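Side-chain contacts in sulfhydryl oxidase 1 (Homo sapiens, PDB 3LLK), which catalyses the oxidation of thiols to disulfides with molecular oxygen as electron acceptor, using a bound flavin-adenine dinucleotide: residues 24-29 and 120-125; 49-54 and 127-132; 63-68 and 88-93. All coordinates share one frame; numbering follows the deposited sequence.

Contacts 1 and 2 are buried and purely apolar across their segments, and both use helix 118-134, whose far side carries residues that touch FAD; contact 1 pairs it with helix 16-30, contact 2 with helix 39-55. Leu-125 and Leu-52 touch and make contacts 1 and 2 continuous, the contact centres lying about 13 Å apart. The centre of contact 3 is about 20 Å from the chain centre, where helix 60-75 meets the end of helix 83-92; it is only partly buried, and adds a water and weak arginine-serine bonds. Leu-27 on Phe-65 and an Arg-28 to Asp-91 salt bridge tie contact 3 to contact 1, and Gln-63 joins it to helix 39-55.

Contact 1 (24-29 and 120-125); sequences HYILRI and CSLWVL. With FAD (flavin-adenine dinucleotide), chain D.
Ile-26 meets Leu-122 and Leu-125 through one methyl, its CD1. The closer approach is 3.6 Å from Ile-26 CD1 to Leu-125 CD2, the two side chains reaching toward each other tip to tip; Leu-122 crosses the isoleucine at about a right angle, its CD1 4.0 Å from Ile-26 CD1. With CG1 of Ile-26 anti to the carbonyl carbon (chi1 -74°) and the chain then extended, CD1 is carried out to this pair. This is the loose part: 85 Å² in all, between segments whose nearest CA atoms, of Ile-26 and Leu-122, stand 8.9 Å apart. Phe-48 and Leu-52 of helix 39-55 also pack on these side chains. The tighter packing of segment 120-125 is against FAD. FAD C8M lies over one face of the Trp-123 indole, toward its rim, while Trp-123 NE1 donates a nearly straight bond (165°) to FAD O2' at 2.8 Å. Cys-120, in a disulfide with Cys-108, brings its CA to 3.0 Å from FAD O1A. Helix 118-134 thus has an apolar side toward helix 16-30, where the contact between these segments is methyl on methyl, and a flavin-binding side whose indole N-H grips the ribityl chain.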
loop_
_atom_site.group_PDB
_atom_site.type_symbol
_atom_site.label_atom_id
_atom_site.label_comp_id
_atom_site.label_asym_id
_atom_site.label_seq_id
_atom_site.Cartn_x
_atom_site.Cartn_y
_atom_site.Cartn_z
ATOM N N HIS A 24 -8.214 -3.196 7.214
ATOM C CA HIS A 24 -9.537 -2.953 7.785
ATOM C C HIS A 24 -10.269 -1.823 7.047
ATOM O O HIS A 24 -11.430 -1.957 6.658
ATOM C CB HIS A 24 -9.404 -2.575 9.258
ATOM C CG HIS A 24 -10.709 -2.247 9.914
ATOM N ND1 HIS A 24 -11.694 -3.188 10.124
ATOM C CD2 HIS A 24 -11.206 -1.074 10.372
ATOM C CE1 HIS A 24 -12.741 -2.609 10.685
ATOM N NE2 HIS A 24 -12.471 -1.326 10.845
ATOM N N TYR A 25 -9.571 -0.712 6.871
ATOM C CA TYR A 25 -10.122 0.461 6.214
ATOM C C TYR A 25 -10.493 0.162 4.765
ATOM O O TYR A 25 -11.521 0.613 4.264
ATOM C CB TYR A 25 -9.104 1.596 6.272
ATOM C CG TYR A 25 -9.696 2.957 6.051
ATOM C CD1 TYR A 25 -10.131 3.728 7.126
ATOM C CD2 TYR A 25 -9.830 3.479 4.766
ATOM C CE1 TYR A 25 -10.682 4.989 6.926
ATOM C CE2 TYR A 25 -10.382 4.743 4.558
ATOM C CZ TYR A 25 -10.803 5.488 5.642
ATOM O OH TYR A 25 -11.341 6.735 5.450
ATOM N N ILE A 26 -9.649 -0.603 4.091
ATOM C CA ILE A 26 -9.907 -0.966 2.705
ATOM C C ILE A 26 -11.209 -1.753 2.562
ATOM O O ILE A 26 -12.107 -1.367 1.807
ATOM C CB ILE A 26 -8.733 -1.815 2.127
ATOM C CG1 ILE A 26 -7.529 -0.911 1.861
ATOM C CG2 ILE A 26 -9.168 -2.533 0.868
ATOM C CD1 ILE A 26 -6.214 -1.654 1.617
ATOM N N LEU A 27 -11.310 -2.850 3.309
ATOM C CA LEU A 27 -12.469 -3.724 3.244
ATOM C C LEU A 27 -13.786 -3.163 3.777
ATOM O O LEU A 27 -14.834 -3.416 3.195
ATOM C CB LEU A 27 -12.154 -5.044 3.957
ATOM C CG LEU A 27 -10.971 -5.865 3.411
ATOM C CD1 LEU A 27 -10.571 -6.923 4.437
ATOM C CD2 LEU A 27 -11.339 -6.520 2.087
ATOM N N ARG A 28 -13.731 -2.413 4.874
ATOM C CA ARG A 28 -14.932 -1.857 5.491
ATOM C C ARG A 28 -15.313 -0.452 5.023
ATOM O O ARG A 28 -16.499 -0.096 5.026
ATOM C CB ARG A 28 -14.775 -1.834 7.021
ATOM C CG ARG A 28 -14.537 -3.191 7.668
ATOM C CD ARG A 28 -15.774 -4.050 7.574
ATOM N NE ARG A 28 -15.708 -5.229 8.433
ATOM C CZ ARG A 28 -16.689 -6.120 8.537
ATOM N NH1 ARG A 28 -17.805 -5.967 7.833
ATOM N NH2 ARG A 28 -16.568 -7.159 9.350
ATOM N N ILE A 29 -14.326 0.352 4.634
ATOM C CA ILE A 29 -14.624 1.712 4.203
ATOM C C ILE A 29 -14.531 1.929 2.696
ATOM O O ILE A 29 -15.544 2.150 2.038
ATOM C CB ILE A 29 -13.700 2.735 4.901
ATOM C CG1 ILE A 29 -13.818 2.594 6.422
ATOM C CG2 ILE A 29 -14.071 4.148 4.476
ATOM C CD1 ILE A 29 -15.190 2.898 6.970
ATOM N N CYS A 120 -1.292 7.269 4.403
ATOM C CA CYS A 120 0.059 6.888 4.800
ATOM C C CYS A 120 0.147 5.365 4.849
ATOM O O CYS A 120 1.074 4.768 4.302
ATOM C CB CYS A 120 0.372 7.486 6.169
ATOM S SG CYS A 120 1.838 6.888 7.077
ATOM N N SER A 121 -0.841 4.736 5.476
ATOM C CA SER A 121 -0.845 3.289 5.598
ATOM C C SER A 121 -0.968 2.591 4.256
ATOM O O SER A 121 -0.479 1.482 4.095
ATOM C CB SER A 121 -1.979 2.822 6.514
ATOM O OG SER A 121 -3.228 2.874 5.859
ATOM N N LEU A 122 -1.618 3.242 3.296
ATOM C CA LEU A 122 -1.793 2.648 1.976
ATOM C C LEU A 122 -0.458 2.613 1.228
ATOM O O LEU A 122 -0.127 1.607 0.599
ATOM C CB LEU A 122 -2.846 3.419 1.176
ATOM C CG LEU A 122 -3.342 2.692 -0.075
ATOM C CD1 LEU A 122 -3.896 1.320 0.316
ATOM C CD2 LEU A 122 -4.409 3.540 -0.764
ATOM N N TRP A 123 0.303 3.703 1.306
ATOM C CA TRP A 123 1.623 3.757 0.685
ATOM C C TRP A 123 2.479 2.639 1.278
ATOM O O TRP A 123 3.131 1.889 0.548
ATOM C CB TRP A 123 2.323 5.090 0.979
ATOM C CG TRP A 123 2.045 6.192 0.001
ATOM C CD1 TRP A 123 1.536 7.428 0.280
ATOM C CD2 TRP A 123 2.322 6.181 -1.407
ATOM N NE1 TRP A 123 1.482 8.188 -0.866
ATOM C CE2 TRP A 123 1.958 7.446 -1.914
ATOM C CE3 TRP A 123 2.848 5.223 -2.287
ATOM C CZ2 TRP A 123 2.098 7.782 -3.269
ATOM C CZ3 TRP A 123 2.989 5.559 -3.638
ATOM C CH2 TRP A 123 2.612 6.829 -4.111
ATOM N N VAL A 124 2.482 2.536 2.608
ATOM C CA VAL A 124 3.293 1.522 3.273
ATOM C C VAL A 124 2.905 0.142 2.788
ATOM O O VAL A 124 3.776 -0.637 2.402
ATOM C CB VAL A 124 3.168 1.592 4.816
ATOM C CG1 VAL A 124 4.068 0.522 5.471
ATOM C CG2 VAL A 124 3.595 2.965 5.301
ATOM N N LEU A 125 1.603 -0.141 2.773
ATOM C CA LEU A 125 1.094 -1.432 2.309
ATOM C C LEU A 125 1.551 -1.710 0.877
ATOM O O LEU A 125 2.071 -2.789 0.588
ATOM C CB LEU A 125 -0.443 -1.462 2.382
ATOM C CG LEU A 125 -1.209 -2.635 1.740
ATOM C CD1 LEU A 125 -0.710 -3.961 2.310
ATOM C CD2 LEU A 125 -2.718 -2.488 1.996
HETATM P PA FAD D . 3.271 9.234 3.167
HETATM O O1A FAD D . 1.883 8.719 3.329
HETATM O O2A FAD D . 3.737 9.946 1.947
HETATM O O5B FAD D . 4.314 8.097 3.445
HETATM C C5B FAD D . 4.080 6.917 4.216
HETATM C C4B FAD D . 5.449 6.621 4.769
HETATM O O4B FAD D . 6.082 5.776 3.771
HETATM C C3B FAD D . 6.461 7.605 5.397
HETATM O O3B FAD D . 6.219 7.972 6.755
HETATM C C2B FAD D . 7.709 6.906 5.101
HETATM O O2B FAD D . 8.125 5.988 6.064
HETATM C C1B FAD D . 7.467 6.141 3.791
HETATM N N9A FAD D . 7.816 6.744 2.543
HETATM C C8A FAD D . 7.918 8.096 2.119
HETATM N N7A FAD D . 8.306 8.287 0.902
HETATM C C5A FAD D . 8.497 6.987 0.454
HETATM C C6A FAD D . 8.966 6.525 -0.791
HETATM N N6A FAD D . 9.342 7.340 -1.786
HETATM N N1A FAD D . 9.106 5.169 -1.016
HETATM C C2A FAD D . 8.877 4.231 -0.055
HETATM N N3A FAD D . 8.412 4.682 1.189
HETATM C C4A FAD D . 8.239 6.088 1.386
HETATM N N1 FAD D . -2.337 13.718 -1.337
HETATM C C2 FAD D . -2.563 14.984 -1.834
HETATM O O2 FAD D . -2.789 15.877 -1.002
HETATM N N3 FAD D . -2.463 14.999 -3.220
HETATM C C4 FAD D . -2.177 13.921 -4.094
HETATM O O4 FAD D . -2.169 14.105 -5.356
HETATM C C4X FAD D . -1.969 12.695 -3.495
HETATM N N5 FAD D . -1.778 11.520 -4.293
HETATM C C5X FAD D . -1.674 10.209 -3.757
HETATM C C6 FAD D . -1.606 9.125 -4.654
HETATM C C7 FAD D . -1.477 7.816 -4.110
HETATM C C7M FAD D . -1.411 6.690 -5.143
HETATM C C8 FAD D . -1.416 7.598 -2.701
HETATM C C8M FAD D . -1.246 6.301 -1.935
HETATM C C9 FAD D . -1.522 8.693 -1.845
HETATM C C9A FAD D . -1.701 10.031 -2.285
HETATM N N10 FAD D . -1.817 11.334 -1.577
HETATM C C10 FAD D . -2.049 12.591 -2.071
HETATM C "C1'" FAD D . -1.538 11.289 -0.176
HETATM C "C2'" FAD D . -0.128 11.504 0.283
HETATM O "O2'" FAD D . 0.807 10.875 -0.629
HETATM C "C3'" FAD D . 0.240 11.066 1.668
HETATM O "O3'" FAD D . -0.095 9.696 1.849
HETATM C "C4'" FAD D . -0.208 11.880 2.870
HETATM O "O4'" FAD D . -0.083 13.309 2.603
HETATM C "C5'" FAD D . 0.352 11.543 4.184
HETATM O "O5'" FAD D . 1.750 11.836 4.125
HETATM P P FAD D . 2.812 11.316 5.130
HETATM O O1P FAD D . 3.700 12.467 5.296
HETATM O O2P FAD D . 2.220 10.784 6.385
HETATM O O3P FAD D . 3.634 10.110 4.450
#

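Contact 2 (49-54 and 127-132); sequences VAVLAK and HFLTVQ. With FAD (flavin-adenine dinucleotide), chain D.
The FAD-binding helix 118-134 of the Erv/ALR-type helical fold packs here against helix 39-55; of segment 127-132, Leu-129 makes the close contacts with segment 49-54. Leu-129 is placed between two residues of that segment: its CD1 lies 4.0 Å from Val-51 CG1 and 3.9 Å from Leu-52 CD2, and its CD2 is 4.2 Å from each of those two methyls. Both neighbours cross it obliquely. CG of Leu-52 is anti to the carbonyl carbon (chi1 -64°); although its CB points away from segment 127-132, the side chain bends round to bring CD2 back to Leu-129. The backbones are closest at Leu-52 and Leu-129, their CA atoms 7.6 Å apart.

Two residues earlier, His-127 faces the cofactor. FAD C2A of the adenine sits over the centre of the imidazole, 3.1 Å above its plane, with the two ring planes nearly parallel, and NE2 is hydrogen-bonded to His-196 ND1, which helps fix the ring's rotation. Were His-127 replaced by an alanine, the C2A end of the adenine would probably lose the ring lying against it, and His-196 ND1 its partner. The backbone O of His-127 accepts from both Val-131 N and Thr-130 OG1, the latter at 2.7 Å and tilted 24° from the carbonyl plane, so the threonine hydroxyl is satisfied within its own helix.

Around this pair, helix 150-161 covers Val-51 with Ala-153 and Leu-129 with Val-150. Helix 185-203 packs on His-127, Thr-130 and Val-131, and helix 60-75 touches Val-49, Ala-50 and Ala-53 of helix 39-55.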
loop_
_atom_site.group_PDB
_atom_site.type_symbol
_atom_site.label_atom_id
_atom_site.label_comp_id
_atom_site.label_asym_id
_atom_site.label_seq_id
_atom_site.Cartn_x
_atom_site.Cartn_y
_atom_site.Cartn_z
ATOM N N VAL A 49 -7.081 -8.533 -3.834
ATOM C CA VAL A 49 -7.235 -9.466 -2.721
ATOM C C VAL A 49 -6.347 -10.685 -2.967
ATOM O O VAL A 49 -5.776 -11.229 -2.027
ATOM C CB VAL A 49 -8.716 -9.909 -2.534
ATOM C CG1 VAL A 49 -8.812 -11.039 -1.539
ATOM C CG2 VAL A 49 -9.541 -8.735 -2.035
ATOM N N ALA A 50 -6.231 -11.104 -4.231
ATOM C CA ALA A 50 -5.376 -12.234 -4.579
ATOM C C ALA A 50 -3.947 -11.859 -4.200
ATOM O O ALA A 50 -3.204 -12.676 -3.654
ATOM C CB ALA A 50 -5.457 -12.538 -6.080
ATOM N N VAL A 51 -3.566 -10.617 -4.490
ATOM C CA VAL A 51 -2.226 -10.128 -4.159
ATOM C C VAL A 51 -2.018 -10.106 -2.639
ATOM O O VAL A 51 -0.967 -10.520 -2.143
ATOM C CB VAL A 51 -1.984 -8.717 -4.755
ATOM C CG1 VAL A 51 -0.736 -8.092 -4.161
ATOM C CG2 VAL A 51 -1.825 -8.820 -6.270
ATOM N N LEU A 52 -3.024 -9.644 -1.898
ATOM C CA LEU A 52 -2.910 -9.610 -0.442
ATOM C C LEU A 52 -2.767 -11.018 0.135
ATOM O O LEU A 52 -1.885 -11.284 0.958
ATOM C CB LEU A 52 -4.137 -8.933 0.176
ATOM C CG LEU A 52 -4.315 -7.456 -0.188
ATOM C CD1 LEU A 52 -5.663 -6.973 0.338
ATOM C CD2 LEU A 52 -3.165 -6.631 0.402
ATOM N N ALA A 53 -3.637 -11.920 -0.301
ATOM C CA ALA A 53 -3.605 -13.293 0.196
ATOM C C ALA A 53 -2.219 -13.912 0.034
ATOM O O ALA A 53 -1.777 -14.699 0.870
ATOM C CB ALA A 53 -4.644 -14.141 -0.532
ATOM N N LYS A 54 -1.523 -13.541 -1.032
ATOM C CA LYS A 54 -0.202 -14.102 -1.280
ATOM C C LYS A 54 0.984 -13.315 -0.726
ATOM O O LYS A 54 1.939 -13.910 -0.230
ATOM C CB LYS A 54 0.008 -14.297 -2.782
ATOM C CG LYS A 54 1.357 -14.902 -3.134
ATOM C CD LYS A 54 1.459 -15.189 -4.615
ATOM C CE LYS A 54 2.742 -15.943 -4.926
ATOM N NZ LYS A 54 2.828 -16.290 -6.370
ATOM N N HIS A 127 4.117 -0.418 -0.951
ATOM C CA HIS A 127 5.559 -0.650 -1.032
ATOM C C HIS A 127 5.890 -2.052 -0.524
ATOM O O HIS A 127 6.687 -2.779 -1.122
ATOM C CB HIS A 127 6.329 0.378 -0.193
ATOM C CG HIS A 127 6.338 1.754 -0.778
ATOM N ND1 HIS A 127 6.943 2.045 -1.980
ATOM C CD2 HIS A 127 5.786 2.914 -0.345
ATOM C CE1 HIS A 127 6.762 3.320 -2.265
ATOM N NE2 HIS A 127 6.065 3.870 -1.288
ATOM N N PHE A 128 5.256 -2.437 0.569
ATOM C CA PHE A 128 5.527 -3.738 1.144
ATOM C C PHE A 128 5.161 -4.844 0.172
ATOM O O PHE A 128 5.921 -5.804 0.016
ATOM C CB PHE A 128 4.789 -3.905 2.470
ATOM C CG PHE A 128 5.538 -4.738 3.467
ATOM C CD1 PHE A 128 5.766 -6.088 3.230
ATOM C CD2 PHE A 128 6.045 -4.163 4.630
ATOM C CE1 PHE A 128 6.492 -6.863 4.135
ATOM C CE2 PHE A 128 6.772 -4.925 5.546
ATOM C CZ PHE A 128 6.997 -6.280 5.297
ATOM N N LEU A 129 4.019 -4.702 -0.501
ATOM C CA LEU A 129 3.588 -5.704 -1.462
ATOM C C LEU A 129 4.607 -5.830 -2.596
ATOM O O LEU A 129 4.924 -6.940 -3.002
ATOM C CB LEU A 129 2.196 -5.367 -2.028
ATOM C CG LEU A 129 1.045 -5.448 -1.010
ATOM C CD1 LEU A 129 -0.254 -4.971 -1.640
ATOM C CD2 LEU A 129 0.903 -6.887 -0.518
ATOM N N THR A 130 5.126 -4.710 -3.100
ATOM C CA THR A 130 6.109 -4.789 -4.187
ATOM C C THR A 130 7.388 -5.483 -3.743
ATOM O O THR A 130 7.969 -6.283 -4.496
ATOM C CB THR A 130 6.479 -3.394 -4.771
ATOM O OG1 THR A 130 7.036 -2.555 -3.751
ATOM C CG2 THR A 130 5.258 -2.735 -5.369
ATOM N N VAL A 131 7.827 -5.192 -2.521
ATOM C CA VAL A 131 9.037 -5.805 -2.017
ATOM C C VAL A 131 8.854 -7.294 -1.769
ATOM O O VAL A 131 9.728 -8.085 -2.105
ATOM C CB VAL A 131 9.539 -5.110 -0.736
ATOM C CG1 VAL A 131 10.709 -5.900 -0.140
ATOM C CG2 VAL A 131 9.998 -3.685 -1.081
ATOM N N GLN A 132 7.728 -7.680 -1.185
ATOM C CA GLN A 132 7.464 -9.091 -0.944
ATOM C C GLN A 132 7.546 -9.850 -2.272
ATOM O O GLN A 132 8.093 -10.949 -2.337
ATOM C CB GLN A 132 6.071 -9.285 -0.354
ATOM C CG GLN A 132 5.911 -8.837 1.084
ATOM C CD GLN A 132 6.374 -9.890 2.076
ATOM O OE1 GLN A 132 7.564 -10.032 2.337
ATOM N NE2 GLN A 132 5.430 -10.638 2.625
HETATM P PA FAD D . 3.271 9.234 3.167
HETATM O O1A FAD D . 1.883 8.719 3.329
HETATM O O2A FAD D . 3.737 9.946 1.947
HETATM O O5B FAD D . 4.314 8.097 3.445
HETATM C C5B FAD D . 4.080 6.917 4.216
HETATM C C4B FAD D . 5.449 6.621 4.769
HETATM O O4B FAD D . 6.082 5.776 3.771
HETATM C C3B FAD D . 6.461 7.605 5.397
HETATM O O3B FAD D . 6.219 7.972 6.755
HETATM C C2B FAD D . 7.709 6.906 5.101
HETATM O O2B FAD D . 8.125 5.988 6.064
HETATM C C1B FAD D . 7.467 6.141 3.791
HETATM N N9A FAD D . 7.816 6.744 2.543
HETATM C C8A FAD D . 7.918 8.096 2.119
HETATM N N7A FAD D . 8.306 8.287 0.902
HETATM C C5A FAD D . 8.497 6.987 0.454
HETATM C C6A FAD D . 8.966 6.525 -0.791
HETATM N N6A FAD D . 9.342 7.340 -1.786
HETATM N N1A FAD D . 9.106 5.169 -1.016
HETATM C C2A FAD D . 8.877 4.231 -0.055
HETATM N N3A FAD D . 8.412 4.682 1.189
HETATM C C4A FAD D . 8.239 6.088 1.386
HETATM N N1 FAD D . -2.337 13.718 -1.337
HETATM C C2 FAD D . -2.563 14.984 -1.834
HETATM O O2 FAD D . -2.789 15.877 -1.002
HETATM N N3 FAD D . -2.463 14.999 -3.220
HETATM C C4 FAD D . -2.177 13.921 -4.094
HETATM O O4 FAD D . -2.169 14.105 -5.356
HETATM C C4X FAD D . -1.969 12.695 -3.495
HETATM N N5 FAD D . -1.778 11.520 -4.293
HETATM C C5X FAD D . -1.674 10.209 -3.757
HETATM C C6 FAD D . -1.606 9.125 -4.654
HETATM C C7 FAD D . -1.477 7.816 -4.110
HETATM C C7M FAD D . -1.411 6.690 -5.143
HETATM C C8 FAD D . -1.416 7.598 -2.701
HETATM C C8M FAD D . -1.246 6.301 -1.935
HETATM C C9 FAD D . -1.522 8.693 -1.845
HETATM C C9A FAD D . -1.701 10.031 -2.285
HETATM N N10 FAD D . -1.817 11.334 -1.577
HETATM C C10 FAD D . -2.049 12.591 -2.071
HETATM C "C1'" FAD D . -1.538 11.289 -0.176
HETATM C "C2'" FAD D . -0.128 11.504 0.283
HETATM O "O2'" FAD D . 0.807 10.875 -0.629
HETATM C "C3'" FAD D . 0.240 11.066 1.668
HETATM O "O3'" FAD D . -0.095 9.696 1.849
HETATM C "C4'" FAD D . -0.208 11.880 2.870
HETATM O "O4'" FAD D . -0.083 13.309 2.603
HETATM C "C5'" FAD D . 0.352 11.543 4.184
HETATM O "O5'" FAD D . 1.750 11.836 4.125
HETATM P P FAD D . 2.812 11.316 5.130
HETATM O O1P FAD D . 3.700 12.467 5.296
HETATM O O2P FAD D . 2.220 10.784 6.385
HETATM O O3P FAD D . 3.634 10.110 4.450
#

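Contact 3 (63-68 and 88-93); sequences QNFLHS and TALDDR
Arg-93 reaches Ser-68 with its NE edge, NE standing 2.8 Å from Ser-68 OG, with OG lying at the guanidinium edge, near its plane. The bond is weak because it is bent, at 121°, and a second weak bond runs from the same Arg-93 NE to Ser-68 O at 3.4 Å. Arg-93 NH1 is better served: it donates to Ala-89 O at 2.9 Å and 155°, with the acceptor almost in the guanidinium plane, and Ala-89 O also takes the backbone N of Arg-93, so one carbonyl receives two donors at the end of helix 83-92. Arg-93 NH2 donates a hydrogen bond to a water, NH2 to water O 3.2 Å, and the water in turn donates to Ser-68 O. Each guanidinium nitrogen therefore has an acceptor, and the chain, extended from CG to NE, sets the group beside the serine. Beside these bonds the Phe-65 ring edge meets Arg-93, CD1 lying 3.5 Å from Arg-93 O and 4.0 Å from Arg-93 CB. The apolar pair is Leu-90 CD2 with Phe-65 CZ, 4.2 Å apart, and Leu-27 of helix 16-30 packs on both residues. The chemistry implies that Ser-68 O, Ser-68 OG and the water link the arginine across to helix 60-75, while Ala-89 O steadies the guanidinium on its own side.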
loop_
_atom_site.group_PDB
_atom_site.type_symbol
_atom_site.label_atom_id
_atom_site.label_comp_id
_atom_site.label_asym_id
_atom_site.label_seq_id
_atom_site.Cartn_x
_atom_site.Cartn_y
_atom_site.Cartn_z
ATOM N N GLN A 63 -3.473 -14.090 7.782
ATOM C CA GLN A 63 -3.227 -14.727 6.496
ATOM C C GLN A 63 -4.341 -15.723 6.193
ATOM O O GLN A 63 -4.745 -15.874 5.037
ATOM C CB GLN A 63 -1.867 -15.424 6.496
ATOM C CG GLN A 63 -1.096 -15.254 5.197
ATOM C CD GLN A 63 -1.079 -13.811 4.705
ATOM O OE1 GLN A 63 -0.985 -12.866 5.493
ATOM N NE2 GLN A 63 -1.164 -13.640 3.394
ATOM N N ASN A 64 -4.844 -16.399 7.227
ATOM C CA ASN A 64 -5.928 -17.357 7.035
ATOM C C ASN A 64 -7.191 -16.596 6.618
ATOM O O ASN A 64 -7.976 -17.065 5.803
ATOM C CB ASN A 64 -6.205 -18.132 8.330
ATOM C CG ASN A 64 -7.377 -19.096 8.191
ATOM O OD1 ASN A 64 -7.292 -20.092 7.469
ATOM N ND2 ASN A 64 -8.486 -18.790 8.867
ATOM N N PHE A 65 -7.378 -15.420 7.205
ATOM C CA PHE A 65 -8.524 -14.573 6.910
ATOM C C PHE A 65 -8.480 -14.098 5.446
ATOM O O PHE A 65 -9.486 -14.152 4.737
ATOM C CB PHE A 65 -8.514 -13.370 7.852
ATOM C CG PHE A 65 -9.449 -12.274 7.451
ATOM C CD1 PHE A 65 -10.813 -12.380 7.695
ATOM C CD2 PHE A 65 -8.960 -11.127 6.836
ATOM C CE1 PHE A 65 -11.680 -11.354 7.331
ATOM C CE2 PHE A 65 -9.817 -10.096 6.472
ATOM C CZ PHE A 65 -11.178 -10.209 6.721
ATOM N N LEU A 66 -7.318 -13.634 4.997
ATOM C CA LEU A 66 -7.183 -13.169 3.619
ATOM C C LEU A 66 -7.396 -14.300 2.614
ATOM O O LEU A 66 -8.018 -14.101 1.565
ATOM C CB LEU A 66 -5.810 -12.518 3.407
ATOM C CG LEU A 66 -5.617 -11.220 4.200
ATOM C CD1 LEU A 66 -4.151 -10.796 4.159
ATOM C CD2 LEU A 66 -6.532 -10.127 3.626
ATOM N N HIS A 67 -6.881 -15.488 2.925
ATOM C CA HIS A 67 -7.055 -16.636 2.031
ATOM C C HIS A 67 -8.539 -17.012 1.962
ATOM O O HIS A 67 -9.055 -17.367 0.895
ATOM C CB HIS A 67 -6.237 -17.832 2.540
ATOM C CG HIS A 67 -6.484 -19.101 1.784
ATOM N ND1 HIS A 67 -5.893 -19.373 0.569
ATOM C CD2 HIS A 67 -7.299 -20.150 2.048
ATOM C CE1 HIS A 67 -6.333 -20.534 0.116
ATOM N NE2 HIS A 67 -7.188 -21.026 0.995
ATOM N N SER A 68 -9.229 -16.917 3.097
ATOM C CA SER A 68 -10.655 -17.258 3.141
ATOM C C SER A 68 -11.486 -16.255 2.333
ATOM O O SER A 68 -12.434 -16.637 1.653
ATOM C CB SER A 68 -11.147 -17.307 4.592
ATOM O OG SER A 68 -12.514 -17.678 4.666
ATOM N N THR A 88 -21.266 -9.439 4.712
ATOM C CA THR A 88 -21.678 -10.644 5.408
ATOM C C THR A 88 -20.534 -11.655 5.397
ATOM O O THR A 88 -20.305 -12.340 6.394
ATOM C CB THR A 88 -22.938 -11.250 4.758
ATOM O OG1 THR A 88 -24.023 -10.320 4.888
ATOM C CG2 THR A 88 -23.323 -12.556 5.431
ATOM N N ALA A 89 -19.809 -11.730 4.280
ATOM C CA ALA A 89 -18.685 -12.651 4.157
ATOM C C ALA A 89 -17.549 -12.253 5.107
ATOM O O ALA A 89 -16.872 -13.112 5.677
ATOM C CB ALA A 89 -18.182 -12.678 2.710
ATOM N N LEU A 90 -17.339 -10.948 5.260
ATOM C CA LEU A 90 -16.310 -10.432 6.158
ATOM C C LEU A 90 -16.716 -10.752 7.599
ATOM O O LEU A 90 -15.902 -11.236 8.385
ATOM C CB LEU A 90 -16.162 -8.912 6.002
ATOM C CG LEU A 90 -15.709 -8.347 4.649
ATOM C CD1 LEU A 90 -15.687 -6.831 4.717
ATOM C CD2 LEU A 90 -14.327 -8.878 4.294
ATOM N N ASP A 91 -17.977 -10.484 7.933
ATOM C CA ASP A 91 -18.486 -10.740 9.282
ATOM C C ASP A 91 -18.385 -12.226 9.619
ATOM O O ASP A 91 -17.972 -12.583 10.717
ATOM C CB ASP A 91 -19.950 -10.292 9.425
ATOM C CG ASP A 91 -20.144 -8.799 9.180
ATOM O OD1 ASP A 91 -19.160 -8.030 9.277
ATOM O OD2 ASP A 91 -21.298 -8.393 8.903
ATOM N N ASP A 92 -18.754 -13.083 8.668
ATOM C CA ASP A 92 -18.699 -14.529 8.877
ATOM C C ASP A 92 -17.284 -15.004 9.151
ATOM O O ASP A 92 -17.074 -15.974 9.886
ATOM C CB ASP A 92 -19.240 -15.280 7.664
ATOM C CG ASP A 92 -20.747 -15.211 7.565
ATOM O OD1 ASP A 92 -21.379 -14.677 8.503
ATOM O OD2 ASP A 92 -21.293 -15.697 6.553
ATOM N N ARG A 93 -16.318 -14.312 8.559
ATOM C CA ARG A 93 -14.922 -14.665 8.728
ATOM C C ARG A 93 -14.272 -13.897 9.876
ATOM O O ARG A 93 -13.052 -13.866 10.009
ATOM C CB ARG A 93 -14.198 -14.455 7.400
ATOM C CG ARG A 93 -14.717 -15.438 6.355
ATOM C CD ARG A 93 -14.298 -15.131 4.922
ATOM N NE ARG A 93 -14.810 -16.161 4.018
ATOM C CZ ARG A 93 -16.102 -16.371 3.753
ATOM N NH1 ARG A 93 -17.038 -15.613 4.313
ATOM N NH2 ARG A 93 -16.461 -17.365 2.949
HETATM O O HOH W 1 -13.880 -18.869 1.885
#